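Local coordinates for peptidase M28 (Shewanella amazonensis SB2B, PDB 3IIB), which probably acts as a zinc-dependent carboxypeptidase or dipeptidase of the M28 family, working as a homodimer, at residues A[174-186]-A[396-408]. Sequence-based numbering, arbitrary orientation.
Sequences IGTDHDRMAHTGM and DYFDYHHTPNDTL. With ZN (zinc ion), chain B.
His183, in the loop between strands 168-172 and 198-201, lies against Thr403 of the loop that carries the zinc ligand His402. From its CB, 4.0 Å from His402 O, CG lies anti to the carbonyl carbon, beside the backbone N (chi1 -63°), and one ring face rests on the CG2 methyl of Thr403, a CH-pi contact; Gly175 N sits over the opposite face. Phe398 O lies at the ring edge by CE1; ND1 makes a weak, bent bond (122°) to His401 O, oblique to the ring, and also meets a water shared with Ile174 O and His401 ND1. At the tip, NE2 donates to Asp177 OD1 at 2.7 Å, on the syn side but 27° out of the carboxylate plane; OD2 closes an Asx turn with Asp179 N. With an alanine in place of His183, Asp177 OD1 would probably lose its imidazole donor and a gap would open between Gly175 and the Thr403 methyl. The backbone past His183 grips His402 twice: Thr184 N donates to His402 O (2.9 Å), and His402 ND1 donates to Thr184 O (3.0 Å), from above the carbonyl plane but nearly within the imidazole plane. At the other end Thr176 binds by N to Phe398 O and by OG1 to Asp399 OD1 (2.6 Å), which also pairs with Arg140. The selenium of Met181 lies 3.8 Å from Asn405 CB at the dimer interface, where Met181 packs on Met181 of the second subunit. NE2 of His402 coordinates zinc at 2.3 Å, alongside Asp269 and Glu304. Thr184 is thus a second-shell partner: its carbonyl accepts the His402 ND1 hydrogen bond and, with the zinc bond, probably helps hold the ring's rotation.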
loop_
_atom_site.group_PDB
_atom_site.type_symbol
_atom_site.label_atom_id
_atom_site.label_comp_id
_atom_site.label_asym_id
_atom_site.label_seq_id
_atom_site.Cartn_x
_atom_site.Cartn_y
_atom_site.Cartn_z
ATOM N N ILE A 174 -8.966 10.856 -0.138
ATOM C CA ILE A 174 -10.146 10.565 -0.920
ATOM C C ILE A 174 -9.880 9.258 -1.672
ATOM O O ILE A 174 -9.562 9.241 -2.865
ATOM C CB ILE A 174 -10.559 11.725 -1.871
ATOM C CG1 ILE A 174 -10.551 13.073 -1.142
ATOM C CG2 ILE A 174 -11.942 11.393 -2.500
ATOM C CD1 ILE A 174 -11.478 13.134 0.096
ATOM N N GLY A 175 -9.994 8.159 -0.930
ATOM C CA GLY A 175 -9.553 6.847 -1.417
ATOM C C GLY A 175 -10.374 5.799 -0.758
ATOM O O GLY A 175 -10.903 6.017 0.333
ATOM N N THR A 176 -10.477 4.662 -1.419
ATOM C CA THR A 176 -11.227 3.543 -0.908
ATOM C C THR A 176 -10.344 2.461 -0.261
ATOM O O THR A 176 -10.876 1.466 0.274
ATOM C CB THR A 176 -12.032 2.913 -2.044
ATOM O OG1 THR A 176 -11.161 2.712 -3.179
ATOM C CG2 THR A 176 -13.179 3.807 -2.444
ATOM N N ASP A 177 -9.029 2.631 -0.297
ATOM C CA ASP A 177 -8.115 1.668 0.329
ATOM C C ASP A 177 -8.010 1.819 1.849
ATOM O O ASP A 177 -8.387 2.840 2.410
ATOM C CB ASP A 177 -6.734 1.929 -0.218
ATOM C CG ASP A 177 -6.264 3.314 0.104
ATOM O OD1 ASP A 177 -6.801 4.249 -0.543
ATOM O OD2 ASP A 177 -5.409 3.447 1.024
ATOM N N HIS A 178 -7.436 0.808 2.515
ATOM C CA HIS A 178 -6.918 0.996 3.876
ATOM C C HIS A 178 -5.407 0.743 3.857
ATOM O O HIS A 178 -4.842 0.084 4.731
ATOM C CB HIS A 178 -7.662 0.133 4.918
ATOM C CG HIS A 178 -7.650 -1.331 4.639
ATOM N ND1 HIS A 178 -6.959 -2.238 5.418
ATOM C CD2 HIS A 178 -8.304 -2.065 3.708
ATOM C CE1 HIS A 178 -7.139 -3.455 4.943
ATOM N NE2 HIS A 178 -7.961 -3.382 3.911
ATOM N N ASP A 179 -4.754 1.263 2.818
ATOM C CA ASP A 179 -3.292 1.258 2.761
ATOM C C ASP A 179 -2.709 2.552 3.310
ATOM O O ASP A 179 -3.373 3.594 3.363
ATOM C CB ASP A 179 -2.841 1.074 1.338
ATOM C CG ASP A 179 -3.184 -0.269 0.780
ATOM O OD1 ASP A 179 -3.011 -1.293 1.504
ATOM O OD2 ASP A 179 -3.658 -0.306 -0.387
ATOM N N ARG A 180 -1.448 2.460 3.721
ATOM C CA ARG A 180 -0.706 3.579 4.276
ATOM C C ARG A 180 -0.187 4.429 3.114
ATOM O O ARG A 180 1.026 4.620 2.937
ATOM C CB ARG A 180 0.397 3.085 5.189
ATOM C CG ARG A 180 0.897 4.159 6.116
ATOM C CD ARG A 180 0.078 4.172 7.384
ATOM N NE ARG A 180 0.483 5.253 8.278
ATOM C CZ ARG A 180 1.535 5.213 9.086
ATOM N NH1 ARG A 180 2.320 4.148 9.143
ATOM N NH2 ARG A 180 1.786 6.261 9.867
HETATM N N MSE A 181 -1.143 4.974 2.351
HETATM C CA MSE A 181 -0.873 5.741 1.153
HETATM C C MSE A 181 -1.702 7.032 1.295
HETATM O O MSE A 181 -2.921 6.972 1.542
HETATM C CB MSE A 181 -1.360 4.977 -0.091
HETATM C CG MSE A 181 -0.656 3.660 -0.320
HETATM SE SE MSE A 181 1.020 3.878 -1.197
HETATM C CE MSE A 181 2.205 4.770 -0.036
ATOM N N ALA A 182 -1.031 8.175 1.096
ATOM C CA ALA A 182 -1.692 9.463 1.083
ATOM C C ALA A 182 -2.023 9.841 -0.374
ATOM O O ALA A 182 -1.167 9.726 -1.284
ATOM C CB ALA A 182 -0.864 10.528 1.812
ATOM N N HIS A 183 -3.285 10.227 -0.588
ATOM C CA HIS A 183 -3.785 10.543 -1.922
ATOM C C HIS A 183 -3.717 12.064 -2.113
ATOM O O HIS A 183 -4.268 12.830 -1.307
ATOM C CB HIS A 183 -5.235 10.120 -2.110
ATOM C CG HIS A 183 -5.509 8.658 -2.017
ATOM N ND1 HIS A 183 -6.158 7.962 -3.024
ATOM C CD2 HIS A 183 -5.285 7.765 -1.023
ATOM C CE1 HIS A 183 -6.339 6.717 -2.642
ATOM N NE2 HIS A 183 -5.811 6.567 -1.433
ATOM N N THR A 184 -3.018 12.492 -3.166
ATOM C CA THR A 184 -2.972 13.902 -3.549
ATOM C C THR A 184 -4.099 14.222 -4.537
ATOM O O THR A 184 -5.040 13.442 -4.689
ATOM C CB THR A 184 -1.556 14.282 -4.091
ATOM O OG1 THR A 184 -1.417 15.714 -4.113
ATOM C CG2 THR A 184 -1.186 13.587 -5.478
ATOM N N GLY A 185 -3.996 15.378 -5.195
ATOM C CA GLY A 185 -5.003 15.826 -6.158
ATOM C C GLY A 185 -5.223 17.314 -6.011
ATOM O O GLY A 185 -4.808 17.927 -5.007
HETATM N N MSE A 186 -5.879 17.885 -7.000
HETATM C CA MSE A 186 -5.958 19.326 -7.117
HETATM C C MSE A 186 -6.821 19.873 -5.989
HETATM O O MSE A 186 -7.824 19.257 -5.529
HETATM C CB MSE A 186 -6.533 19.719 -8.470
HETATM C CG MSE A 186 -6.504 21.155 -8.755
HETATM SE SE MSE A 186 -4.781 21.647 -9.072
HETATM C CE MSE A 186 -5.378 23.289 -9.915
ATOM N N ASP A 396 -11.979 -0.873 -7.953
ATOM C CA ASP A 396 -10.668 -0.804 -7.289
ATOM C C ASP A 396 -9.880 0.482 -7.599
ATOM O O ASP A 396 -8.815 0.691 -7.043
ATOM C CB ASP A 396 -9.815 -2.032 -7.617
ATOM C CG ASP A 396 -9.375 -2.089 -9.073
ATOM O OD1 ASP A 396 -10.058 -1.471 -9.947
ATOM O OD2 ASP A 396 -8.365 -2.805 -9.352
ATOM N N TYR A 397 -10.422 1.353 -8.447
ATOM C CA TYR A 397 -9.655 2.490 -8.974
ATOM C C TYR A 397 -9.182 3.433 -7.876
ATOM O O TYR A 397 -8.023 3.868 -7.879
ATOM C CB TYR A 397 -10.536 3.238 -9.966
ATOM C CG TYR A 397 -9.904 4.412 -10.657
ATOM C CD1 TYR A 397 -9.016 4.229 -11.706
ATOM C CD2 TYR A 397 -10.245 5.711 -10.285
ATOM C CE1 TYR A 397 -8.483 5.331 -12.382
ATOM C CE2 TYR A 397 -9.672 6.811 -10.925
ATOM C CZ TYR A 397 -8.816 6.600 -11.986
ATOM O OH TYR A 397 -8.267 7.659 -12.655
ATOM N N PHE A 398 -10.060 3.741 -6.938
ATOM C CA PHE A 398 -9.711 4.669 -5.861
ATOM C C PHE A 398 -8.916 4.051 -4.723
ATOM O O PHE A 398 -8.590 4.738 -3.737
ATOM C CB PHE A 398 -10.960 5.446 -5.397
ATOM C CG PHE A 398 -11.530 6.346 -6.488
ATOM C CD1 PHE A 398 -10.831 7.479 -6.898
ATOM C CD2 PHE A 398 -12.671 6.010 -7.153
ATOM C CE1 PHE A 398 -11.294 8.279 -7.899
ATOM C CE2 PHE A 398 -13.150 6.809 -8.154
ATOM C CZ PHE A 398 -12.440 7.950 -8.550
ATOM N N ASP A 399 -8.538 2.786 -4.858
ATOM C CA ASP A 399 -7.468 2.226 -4.015
ATOM C C ASP A 399 -6.093 2.777 -4.391
ATOM O O ASP A 399 -5.216 2.838 -3.534
ATOM C CB ASP A 399 -7.409 0.727 -4.069
ATOM C CG ASP A 399 -8.673 0.057 -3.547
ATOM O OD1 ASP A 399 -9.504 0.712 -2.886
ATOM O OD2 ASP A 399 -8.818 -1.149 -3.799
ATOM N N TYR A 400 -5.909 3.165 -5.650
ATOM C CA TYR A 400 -4.577 3.539 -6.139
ATOM C C TYR A 400 -4.487 4.919 -6.736
ATOM O O TYR A 400 -3.396 5.500 -6.742
ATOM C CB TYR A 400 -4.052 2.511 -7.152
ATOM C CG TYR A 400 -4.373 1.089 -6.796
ATOM C CD1 TYR A 400 -3.823 0.494 -5.665
ATOM C CD2 TYR A 400 -5.204 0.326 -7.604
ATOM C CE1 TYR A 400 -4.119 -0.825 -5.338
ATOM C CE2 TYR A 400 -5.511 -0.973 -7.275
ATOM C CZ TYR A 400 -4.959 -1.544 -6.150
ATOM O OH TYR A 400 -5.248 -2.850 -5.841
ATOM N N HIS A 401 -5.617 5.442 -7.242
ATOM C CA HIS A 401 -5.723 6.776 -7.833
ATOM C C HIS A 401 -5.033 7.798 -6.966
ATOM O O HIS A 401 -5.344 7.890 -5.829
ATOM C CB HIS A 401 -7.215 7.074 -7.954
ATOM C CG HIS A 401 -7.580 8.477 -8.306
ATOM N ND1 HIS A 401 -7.947 9.406 -7.348
ATOM C CD2 HIS A 401 -7.768 9.078 -9.506
ATOM C CE1 HIS A 401 -8.289 10.526 -7.953
ATOM N NE2 HIS A 401 -8.231 10.340 -9.261
ATOM N N HIS A 402 -4.097 8.563 -7.540
ATOM C CA HIS A 402 -3.468 9.687 -6.872
ATOM C C HIS A 402 -2.593 9.330 -5.674
ATOM O O HIS A 402 -2.278 10.218 -4.813
ATOM C CB HIS A 402 -4.507 10.751 -6.504
ATOM C CG HIS A 402 -5.085 11.483 -7.674
ATOM N ND1 HIS A 402 -5.781 12.680 -7.531
ATOM C CD2 HIS A 402 -5.143 11.171 -8.995
ATOM C CE1 HIS A 402 -6.194 13.080 -8.725
ATOM N NE2 HIS A 402 -5.814 12.193 -9.626
ATOM N N THR A 403 -2.156 8.067 -5.625
ATOM C CA THR A 403 -1.175 7.606 -4.636
ATOM C C THR A 403 0.154 7.241 -5.247
ATOM O O THR A 403 0.252 7.036 -6.480
ATOM C CB THR A 403 -1.677 6.340 -3.891
ATOM O OG1 THR A 403 -1.610 5.212 -4.788
ATOM C CG2 THR A 403 -3.115 6.565 -3.339
ATOM N N PRO A 404 1.184 7.050 -4.398
ATOM C CA PRO A 404 2.413 6.410 -4.898
ATOM C C PRO A 404 2.248 4.977 -5.387
ATOM O O PRO A 404 3.181 4.436 -5.964
ATOM C CB PRO A 404 3.367 6.452 -3.694
ATOM C CG PRO A 404 2.791 7.570 -2.789
ATOM C CD PRO A 404 1.323 7.521 -2.999
ATOM N N ASN A 405 1.097 4.373 -5.092
ATOM C CA ASN A 405 0.788 3.033 -5.490
ATOM C C ASN A 405 0.156 2.953 -6.878
ATOM O O ASN A 405 -0.156 1.857 -7.332
ATOM C CB ASN A 405 -0.145 2.413 -4.454
ATOM C CG ASN A 405 0.159 0.971 -4.155
ATOM O OD1 ASN A 405 1.200 0.424 -4.541
ATOM N ND2 ASN A 405 -0.772 0.324 -3.422
ATOM N N ASP A 406 0.001 4.077 -7.583
ATOM C CA ASP A 406 -0.484 4.055 -8.981
ATOM C C ASP A 406 0.650 3.668 -9.928
ATOM O O ASP A 406 1.328 4.533 -10.531
ATOM C CB ASP A 406 -1.124 5.379 -9.385
ATOM C CG ASP A 406 -1.682 5.320 -10.786
ATOM O OD1 ASP A 406 -1.641 4.194 -11.333
ATOM O OD2 ASP A 406 -2.173 6.341 -11.321
ATOM N N THR A 407 0.854 2.358 -10.010
ATOM C CA THR A 407 1.995 1.774 -10.709
ATOM C C THR A 407 1.527 0.709 -11.690
ATOM O O THR A 407 0.393 0.226 -11.614
ATOM C CB THR A 407 3.038 1.173 -9.708
ATOM O OG1 THR A 407 2.422 0.185 -8.895
ATOM C CG2 THR A 407 3.648 2.245 -8.798
ATOM N N LEU A 408 2.434 0.306 -12.571
ATOM C CA LEU A 408 2.078 -0.524 -13.723
ATOM C C LEU A 408 1.421 -1.820 -13.310
ATOM O O LEU A 408 0.513 -2.332 -13.994
ATOM C CB LEU A 408 3.340 -0.789 -14.566
ATOM C CG LEU A 408 3.222 -1.732 -15.780
ATOM C CD1 LEU A 408 2.316 -1.170 -16.859
ATOM C CD2 LEU A 408 4.613 -2.044 -16.303
HETATM ZN ZN ZN B . -6.453 12.231 -11.815
HETATM O O HOH W 1 -7.605 9.825 -4.603
HETATM O O HOH W 2 -12.375 2.325 -5.654
HETATM O O HOH W 3 -3.028 1.639 -2.239
HETATM O O HOH W 4 -8.498 12.310 -11.213
HETATM O O HOH W 5 -7.557 12.434 -13.629
#